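Local coordinates for protein of unknown function with a Fic domain (PDB 3CUC) that is of unknown function but belongs to the Fic/DOC family, with a mostly helical fold built around a Fic domain, at residues T177-A182 and Y214-I219. Sequence-based numbering, arbitrary orientation.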
ATOM      1  N   THR A 177       6.049  -4.495 -15.455  1.00 47.08           N
ATOM      2  CA  THR A 177       6.996  -3.788 -14.593  1.00 47.27           C
ATOM      3  C   THR A 177       6.455  -3.830 -13.164  1.00 47.51           C
ATOM      4  O   THR A 177       5.243  -3.931 -12.968  1.00 47.18           O
ATOM      5  CB  THR A 177       7.191  -2.299 -14.992  1.00 47.57           C
ATOM      6  OG1 THR A 177       6.038  -1.530 -14.618  1.00 48.28           O
ATOM      7  CG2 THR A 177       7.446  -2.151 -16.479  1.00 43.50           C
ATOM      8  N   PRO A 178       7.343  -3.760 -12.157  1.00 47.73           N
ATOM      9  CA  PRO A 178       6.860  -3.737 -10.769  1.00 47.58           C
ATOM     10  C   PRO A 178       5.856  -2.631 -10.458  1.00 47.39           C
ATOM     11  O   PRO A 178       4.966  -2.848  -9.641  1.00 47.67           O
ATOM     12  CB  PRO A 178       8.148  -3.564  -9.953  1.00 47.79           C
ATOM     13  CG  PRO A 178       9.199  -4.179 -10.812  1.00 47.26           C
ATOM     14  CD  PRO A 178       8.816  -3.757 -12.212  1.00 47.68           C
ATOM     15  N   VAL A 179       5.984  -1.468 -11.098  1.00 47.88           N
ATOM     16  CA  VAL A 179       5.035  -0.369 -10.867  1.00 48.12           C
ATOM     17  C   VAL A 179       3.660  -0.745 -11.405  1.00 48.98           C
ATOM     18  O   VAL A 179       2.643  -0.531 -10.739  1.00 49.22           O
ATOM     19  CB  VAL A 179       5.505   0.957 -11.507  1.00 47.93           C
ATOM     20  CG1 VAL A 179       4.508   2.080 -11.233  1.00 44.68           C
ATOM     21  CG2 VAL A 179       6.871   1.337 -10.969  1.00 50.52           C
ATOM     22  N   GLU A 180       3.643  -1.320 -12.608  1.00 49.31           N
ATOM     23  CA  GLU A 180       2.406  -1.786 -13.231  1.00 49.45           C
ATOM     24  C   GLU A 180       1.736  -2.873 -12.396  1.00 48.29           C
ATOM     25  O   GLU A 180       0.547  -2.784 -12.093  1.00 48.81           O
ATOM     26  CB  GLU A 180       2.683  -2.333 -14.635  1.00 50.11           C
ATOM     27  CG  GLU A 180       3.046  -1.273 -15.665  1.00 51.12           C
ATOM     28  CD  GLU A 180       3.626  -1.859 -16.946  1.00 50.34           C
ATOM     29  OE1 GLU A 180       3.997  -3.055 -16.961  1.00 49.91           O
ATOM     30  OE2 GLU A 180       3.716  -1.117 -17.945  1.00 52.12           O
ATOM     31  N   LEU A 181       2.506  -3.895 -12.034  1.00 47.14           N
ATOM     32  CA  LEU A 181       1.982  -5.025 -11.271  1.00 46.06           C
ATOM     33  C   LEU A 181       1.458  -4.548  -9.920  1.00 46.20           C
ATOM     34  O   LEU A 181       0.402  -4.997  -9.465  1.00 45.99           O
ATOM     35  CB  LEU A 181       3.058  -6.109 -11.083  1.00 45.78           C
ATOM     36  CG  LEU A 181       2.655  -7.363 -10.288  1.00 45.34           C
ATOM     37  CD1 LEU A 181       1.411  -8.017 -10.862  1.00 43.13           C
ATOM     38  CD2 LEU A 181       3.795  -8.367 -10.224  1.00 45.18           C
ATOM     39  N   ALA A 182       2.199  -3.633  -9.294  1.00 46.08           N
ATOM     40  CA  ALA A 182       1.798  -3.051  -8.018  1.00 45.71           C
ATOM     41  C   ALA A 182       0.503  -2.265  -8.178  1.00 45.89           C
ATOM     42  O   ALA A 182      -0.412  -2.411  -7.373  1.00 45.83           O
ATOM     43  CB  ALA A 182       2.897  -2.157  -7.461  1.00 44.57           C
ATOM     44  N   TYR A 214      11.068  -6.339  -5.600  1.00 46.42           N
ATOM     45  CA  TYR A 214      11.835  -6.149  -6.829  1.00 45.42           C
ATOM     46  C   TYR A 214      12.844  -5.000  -6.741  1.00 45.09           C
ATOM     47  O   TYR A 214      13.241  -4.437  -7.751  1.00 45.77           O
ATOM     48  CB  TYR A 214      10.879  -5.983  -8.022  1.00 45.30           C
ATOM     49  CG  TYR A 214       9.994  -7.203  -8.208  1.00 45.50           C
ATOM     50  CD1 TYR A 214      10.536  -8.415  -8.608  1.00 42.82           C
ATOM     51  CD2 TYR A 214       8.630  -7.152  -7.952  1.00 46.86           C
ATOM     52  CE1 TYR A 214       9.750  -9.544  -8.763  1.00 41.04           C
ATOM     53  CE2 TYR A 214       7.833  -8.281  -8.108  1.00 48.19           C
ATOM     54  CZ  TYR A 214       8.407  -9.475  -8.515  1.00 45.00           C
ATOM     55  OH  TYR A 214       7.638 -10.604  -8.674  1.00 46.96           O
ATOM     56  N   GLY A 215      13.282  -4.673  -5.531  1.00 45.55           N
ATOM     57  CA  GLY A 215      14.398  -3.745  -5.336  1.00 46.16           C
ATOM     58  C   GLY A 215      14.124  -2.271  -5.606  1.00 46.95           C
ATOM     59  O   GLY A 215      15.056  -1.496  -5.829  1.00 47.48           O
ATOM     60  N   TYR A 216      12.857  -1.872  -5.592  1.00 46.72           N
ATOM     61  CA  TYR A 216      12.512  -0.467  -5.737  1.00 47.08           C
ATOM     62  C   TYR A 216      12.333   0.131  -4.351  1.00 47.02           C
ATOM     63  O   TYR A 216      11.973  -0.579  -3.416  1.00 47.65           O
ATOM     64  CB  TYR A 216      11.216  -0.301  -6.520  1.00 47.99           C
ATOM     65  CG  TYR A 216      11.326  -0.546  -8.008  1.00 49.72           C
ATOM     66  CD1 TYR A 216      11.686  -1.793  -8.503  1.00 53.05           C
ATOM     67  CD2 TYR A 216      11.032   0.466  -8.924  1.00 50.54           C
ATOM     68  CE1 TYR A 216      11.776  -2.022  -9.869  1.00 51.20           C
ATOM     69  CE2 TYR A 216      11.115   0.247 -10.291  1.00 49.08           C
ATOM     70  CZ  TYR A 216      11.478  -0.994 -10.757  1.00 50.46           C
ATOM     71  OH  TYR A 216      11.555  -1.202 -12.113  1.00 51.44           O
ATOM     72  N   PRO A 217      12.569   1.443  -4.212  1.00 46.08           N
ATOM     73  CA  PRO A 217      12.251   2.083  -2.945  1.00 45.87           C
ATOM     74  C   PRO A 217      10.746   2.186  -2.789  1.00 45.88           C
ATOM     75  O   PRO A 217      10.042   2.453  -3.762  1.00 47.54           O
ATOM     76  CB  PRO A 217      12.849   3.479  -3.093  1.00 45.47           C
ATOM     77  CG  PRO A 217      12.832   3.730  -4.546  1.00 45.89           C
ATOM     78  CD  PRO A 217      13.105   2.403  -5.187  1.00 46.06           C
HETATM   79  N   MSE A 218      10.260   1.977  -1.576  1.00 44.86           N
HETATM   80  CA  MSE A 218       8.831   1.990  -1.325  1.00 42.04           C
HETATM   81  C   MSE A 218       8.276   3.416  -1.419  1.00 43.85           C
HETATM   82  O   MSE A 218       9.021   4.396  -1.295  1.00 43.34           O
HETATM   83  CB  MSE A 218       8.544   1.342   0.026  1.00 42.00           C
HETATM   84  CG  MSE A 218       8.758  -0.157  -0.011  1.00 41.46           C
HETATM   85 SE   MSE A 218       8.553  -0.981   1.698  0.75 32.85          SE
HETATM   86  CE  MSE A 218      10.214  -0.374   2.588  1.00 39.68           C
ATOM     87  N   ILE A 219       6.973   3.523  -1.671  1.00 44.33           N
ATOM     88  CA  ILE A 219       6.348   4.824  -1.904  1.00 45.20           C
ATOM     89  C   ILE A 219       5.380   5.221  -0.789  1.00 45.69           C
ATOM     90  O   ILE A 219       4.875   4.374  -0.043  1.00 46.12           O
ATOM     91  CB  ILE A 219       5.613   4.884  -3.278  1.00 45.41           C
ATOM     92  CG1 ILE A 219       4.452   3.887  -3.342  1.00 44.00           C
ATOM     93  CG2 ILE A 219       6.593   4.614  -4.417  1.00 45.34           C
ATOM     94  CD1 ILE A 219       3.418   4.250  -4.358  1.00 44.57           C
TER
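The capped N-terminus of helix 178-192 meets the Schellman turn that ends helix 199-213, and P178 carries the contact between two tyrosines, Y214 and Y216. CB of P178 is directed toward the turn, and CG makes the nearest contacts to both tyrosines. P178 CG lies 3.5 Å from Y216 CE1. P178 CB sits over one face of the Y216 ring, and the two side chains cross at about a right angle. The Y216 hydroxyl end lies beside the proline, with OH 3.7 Å from P178 CD. On the Y214 side the touch is mainly to the start of the side chain, P178 CG to Y214 CB at 3.7 Å. Y216 has CG anti to its carbonyl carbon (chi1 -74°), which carries the ring to P178. V179 CG2 adds a looser apolar contact to Y216 CE2 at 4.4 Å.

The helix start is held by a capping box. E180 N donates to T177 OG1 (3.1 Å), and T177 N donates to E180 OE1 (2.9 Å), reaching it from above the carboxylate plane. At the turn, G215 has positive phi, and Y216 N bonds back to L211 O. Y216 also stacks on Y11, and V179 and Y216 both touch L266 of helix 256-277. Y214 rests on A171 of helix 156-173. The contact thus joins two helix ends near the surface of the mostly helical Fic/DOC family fold: the first turn of a helix begun by a capping box packs against the residues of a Schellman motif.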